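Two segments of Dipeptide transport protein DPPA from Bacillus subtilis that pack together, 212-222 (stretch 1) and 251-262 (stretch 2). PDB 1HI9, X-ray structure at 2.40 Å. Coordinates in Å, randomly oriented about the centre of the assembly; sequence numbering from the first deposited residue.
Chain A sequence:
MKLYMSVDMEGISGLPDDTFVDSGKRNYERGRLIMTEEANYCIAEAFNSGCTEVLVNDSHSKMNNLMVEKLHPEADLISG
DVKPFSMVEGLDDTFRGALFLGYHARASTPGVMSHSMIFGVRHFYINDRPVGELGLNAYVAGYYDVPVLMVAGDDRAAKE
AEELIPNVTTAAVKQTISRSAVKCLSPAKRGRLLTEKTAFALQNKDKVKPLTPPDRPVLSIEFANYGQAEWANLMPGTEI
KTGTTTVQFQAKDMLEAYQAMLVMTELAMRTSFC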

# COMPACT_ATOMS: atom_id res chain seq x y z
N THR A 212 -15.70 -48.51 11.39
CA THR A 212 -14.64 -49.31 10.80
C THR A 212 -14.47 -49.06 9.31
O THR A 212 -15.43 -49.16 8.53
N PRO A 213 -13.25 -48.71 8.88
CA PRO A 213 -12.96 -48.44 7.48
C PRO A 213 -12.49 -49.70 6.77
O PRO A 213 -12.05 -50.65 7.40
N PRO A 214 -12.59 -49.72 5.43
CA PRO A 214 -12.16 -50.88 4.64
C PRO A 214 -10.67 -51.14 4.88
O PRO A 214 -9.94 -50.24 5.29
N ASP A 215 -10.23 -52.38 4.63
CA ASP A 215 -8.84 -52.76 4.81
C ASP A 215 -7.91 -51.99 3.87
O ASP A 215 -6.91 -51.43 4.30
N ARG A 216 -8.24 -51.99 2.58
CA ARG A 216 -7.44 -51.28 1.59
C ARG A 216 -8.36 -50.30 0.89
O ARG A 216 -8.73 -50.48 -0.27
N PRO A 217 -8.73 -49.23 1.59
CA PRO A 217 -9.63 -48.20 1.06
C PRO A 217 -9.15 -47.49 -0.19
O PRO A 217 -7.96 -47.26 -0.38
N VAL A 218 -10.10 -47.17 -1.05
CA VAL A 218 -9.82 -46.46 -2.27
C VAL A 218 -10.32 -45.04 -2.05
O VAL A 218 -11.52 -44.81 -1.88
N LEU A 219 -9.38 -44.10 -2.04
CA LEU A 219 -9.71 -42.71 -1.85
C LEU A 219 -10.03 -42.06 -3.19
O LEU A 219 -9.29 -42.23 -4.15
N SER A 220 -11.14 -41.35 -3.24
CA SER A 220 -11.53 -40.66 -4.46
C SER A 220 -11.81 -39.21 -4.07
O SER A 220 -12.49 -38.94 -3.07
N ILE A 221 -11.27 -38.29 -4.85
CA ILE A 221 -11.48 -36.88 -4.59
C ILE A 221 -11.95 -36.22 -5.87
O ILE A 221 -11.27 -36.27 -6.88
N GLU A 222 -13.13 -35.62 -5.82
CA GLU A 222 -13.65 -34.92 -6.97
C GLU A 222 -13.37 -33.44 -6.73
O GLU A 222 -13.83 -32.88 -5.74
N ALA A 251 -5.10 -47.03 -1.42
CA ALA A 251 -4.27 -46.97 -0.22
C ALA A 251 -4.11 -48.33 0.44
O ALA A 251 -4.90 -49.24 0.21
N LYS A 252 -3.08 -48.46 1.28
CA LYS A 252 -2.81 -49.71 1.99
C LYS A 252 -3.72 -49.83 3.21
O LYS A 252 -4.07 -50.93 3.62
N ASP A 253 -4.07 -48.68 3.78
CA ASP A 253 -4.95 -48.61 4.94
C ASP A 253 -5.54 -47.21 5.07
O ASP A 253 -5.18 -46.30 4.32
N MET A 254 -6.45 -47.03 6.02
CA MET A 254 -7.09 -45.73 6.21
C MET A 254 -6.07 -44.63 6.52
O MET A 254 -6.23 -43.49 6.09
N LEU A 255 -5.03 -44.97 7.27
CA LEU A 255 -4.02 -43.98 7.62
C LEU A 255 -3.30 -43.44 6.38
O LEU A 255 -3.04 -42.24 6.28
N GLU A 256 -2.97 -44.32 5.43
CA GLU A 256 -2.29 -43.88 4.22
C GLU A 256 -3.27 -43.08 3.37
O GLU A 256 -2.91 -42.12 2.69
N ALA A 257 -4.54 -43.49 3.41
CA ALA A 257 -5.58 -42.83 2.64
C ALA A 257 -5.75 -41.40 3.15
O ALA A 257 -5.95 -40.48 2.36
N TYR A 258 -5.65 -41.22 4.46
CA TYR A 258 -5.81 -39.91 5.05
C TYR A 258 -4.68 -38.99 4.60
O TYR A 258 -4.92 -37.87 4.14
N GLN A 259 -3.45 -39.47 4.73
CA GLN A 259 -2.31 -38.67 4.31
C GLN A 259 -2.31 -38.38 2.81
O GLN A 259 -1.86 -37.32 2.38
N ALA A 260 -2.82 -39.32 2.02
CA ALA A 260 -2.89 -39.11 0.59
C ALA A 260 -3.84 -37.93 0.37
O ALA A 260 -3.62 -37.11 -0.53
N MET A 261 -4.88 -37.84 1.19
CA MET A 261 -5.85 -36.75 1.08
C MET A 261 -5.15 -35.43 1.36
O MET A 261 -5.32 -34.46 0.64
N LEU A 262 -4.34 -35.41 2.42
CA LEU A 262 -3.61 -34.20 2.80
C LEU A 262 -2.73 -33.69 1.67
O LEU A 262 -2.75 -32.50 1.35

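The helix of stretch 2 runs roughly parallel to the strand of stretch 1, their axes inclined by 21° and 8.8 Å apart at closest approach, and together the two segments bury 528 Å². Contact begins ahead of the helix at Ala 251, whose N donates to Pro 217 O (3.1 Å), the one direct hydrogen bond between the stretches. Its CB points sideways, 4.4 Å from Pro 217 CG, while its carbonyl oxygen lies over one face of the Arg 216 guanidinium. That arginine, m at chi1, t at chi2 and p at chi3, brings NH1 within 3.6 Å of Lys 252 CA. Lys 252 (m, t, m, p) has its CA-to-CB bond pointing away overall, although its CB still lies 4.2 Å from Arg 216 NH1; its NZ forms a salt bridge with Asp 253 OD1 at 3.1 Å, a weak hydrogen bond.

Asp 253, chi1 p, caps the helix: its OD2 accepts from Glu 256 N at 3.2 Å. Glu 256, with chi1 and chi2 both t, returns a second bond, its OE2 accepting from Lys 252 N at 2.7 Å. Across to stretch 1, Asp 253 CA makes a CA-H...O contact with Asp 215 O (3.5 Å).

Met 254 N, at the start of the helix, donates to a water (2.7 Å) that in turn donates to Pro 214 O (3.0 Å), bridging the stretches. The side chain, t then p, places CB 3.9 Å from Pro 213 CG and SD 4.5 Å from Pro 217 CG.

Ala 257 and Ala 260 point toward stretch 1: Ala 257 CB meets Pro 217 CG at 4.1 Å, and Ala 260 CB meets Leu 219 CD2 at 4.0 Å. Leu 219 (t, p) and Ile 221 (m, t) point toward stretch 2. Leu 219 CD2 comes 3.2 Å from Ala 257 O and 3.8 Å from CB of Met 261 (t, m, m), whose CA-to-CB bond is sideways; Ile 221 CD1 lies 4.3 Å from Met 261 CA.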

# COMPACT_ATOMS: atom_id res chain seq x y z
CB THR A 212 -14.91 -50.81 11.03
OG1 THR A 212 -15.09 -51.04 12.43
CG2 THR A 212 -13.74 -51.65 10.53
CB PRO A 213 -11.86 -47.40 7.56
CG PRO A 213 -11.05 -47.92 8.71
CD PRO A 213 -12.12 -48.27 9.73
CB PRO A 214 -12.41 -50.43 3.21
CG PRO A 214 -13.57 -49.48 3.34
CD PRO A 214 -13.21 -48.70 4.57
CB ASP A 215 -8.67 -54.26 4.55
CG ASP A 215 -9.21 -55.11 5.68
OD1 ASP A 215 -9.21 -56.36 5.55
OD2 ASP A 215 -9.62 -54.54 6.71
CB ARG A 216 -6.85 -52.26 0.57
CG ARG A 216 -5.82 -53.22 1.14
CD ARG A 216 -5.36 -54.22 0.08
NE ARG A 216 -4.81 -53.55 -1.10
CZ ARG A 216 -3.67 -52.86 -1.11
NH1 ARG A 216 -2.95 -52.75 0.00
NH2 ARG A 216 -3.25 -52.29 -2.23
CB PRO A 217 -9.80 -47.25 2.25
CG PRO A 217 -8.48 -47.33 2.93
CD PRO A 217 -8.18 -48.82 2.90
CB VAL A 218 -10.55 -47.07 -3.48
CG1 VAL A 218 -10.35 -46.20 -4.71
CG2 VAL A 218 -10.03 -48.48 -3.75
CB LEU A 219 -8.52 -41.97 -1.21
CG LEU A 219 -8.65 -40.44 -1.09
CD1 LEU A 219 -9.89 -40.10 -0.27
CD2 LEU A 219 -7.40 -39.86 -0.43
CB SER A 220 -12.79 -41.28 -5.08
OG SER A 220 -12.48 -42.47 -5.79
CB ILE A 221 -10.19 -36.17 -4.14
CG1 ILE A 221 -9.57 -36.90 -2.95
CG2 ILE A 221 -10.50 -34.71 -3.78
CD1 ILE A 221 -8.28 -36.34 -2.50
CB GLU A 222 -15.15 -35.14 -7.10
CG GLU A 222 -15.73 -34.56 -8.38
CD GLU A 222 -17.24 -34.74 -8.46
OE1 GLU A 222 -17.71 -35.89 -8.35
OE2 GLU A 222 -17.94 -33.73 -8.64
CB ALA A 251 -4.87 -45.99 0.78
CB LYS A 252 -1.35 -49.75 2.45
CG LYS A 252 -0.33 -49.63 1.33
CD LYS A 252 1.10 -49.87 1.82
CE LYS A 252 1.55 -48.87 2.90
NZ LYS A 252 0.81 -48.98 4.20
CB ASP A 253 -4.20 -48.95 6.22
CG ASP A 253 -2.85 -48.29 6.27
OD1 ASP A 253 -1.88 -48.83 5.70
OD2 ASP A 253 -2.74 -47.20 6.87
CB MET A 254 -8.13 -45.81 7.33
CG MET A 254 -9.07 -44.61 7.41
SD MET A 254 -9.95 -44.29 5.87
CE MET A 254 -9.85 -42.47 5.82
CB LEU A 255 -3.01 -44.56 8.61
CG LEU A 255 -3.58 -45.05 9.94
CD1 LEU A 255 -2.44 -45.23 10.92
CD2 LEU A 255 -4.59 -44.06 10.52
CB GLU A 256 -1.76 -45.07 3.42
CG GLU A 256 -0.63 -44.69 2.48
CD GLU A 256 -0.33 -45.75 1.43
OE1 GLU A 256 0.82 -45.80 0.93
OE2 GLU A 256 -1.25 -46.54 1.08
CB ALA A 257 -6.90 -43.59 2.77
CB TYR A 258 -5.83 -39.99 6.58
CG TYR A 258 -6.35 -38.72 7.23
CD1 TYR A 258 -7.71 -38.44 7.27
CD2 TYR A 258 -5.47 -37.79 7.76
CE1 TYR A 258 -8.18 -37.25 7.83
CE2 TYR A 258 -5.93 -36.60 8.32
CZ TYR A 258 -7.29 -36.34 8.35
OH TYR A 258 -7.74 -35.16 8.89
CB GLN A 259 -1.01 -39.33 4.75
CG GLN A 259 -0.80 -39.20 6.24
CD GLN A 259 0.61 -39.56 6.67
OE1 GLN A 259 1.08 -39.13 7.73
NE2 GLN A 259 1.30 -40.34 5.84
CB ALA A 260 -3.41 -40.36 -0.11
CB MET A 261 -7.01 -36.98 2.05
CG MET A 261 -8.04 -35.85 2.11
SD MET A 261 -7.55 -34.51 3.22
CE MET A 261 -7.58 -35.40 4.77
CB LEU A 262 -2.76 -34.47 4.03
CG LEU A 262 -3.56 -34.78 5.31
CD1 LEU A 262 -2.60 -35.11 6.44
CD2 LEU A 262 -4.42 -33.56 5.69
O HOH W 1 -7.75 -49.14 7.01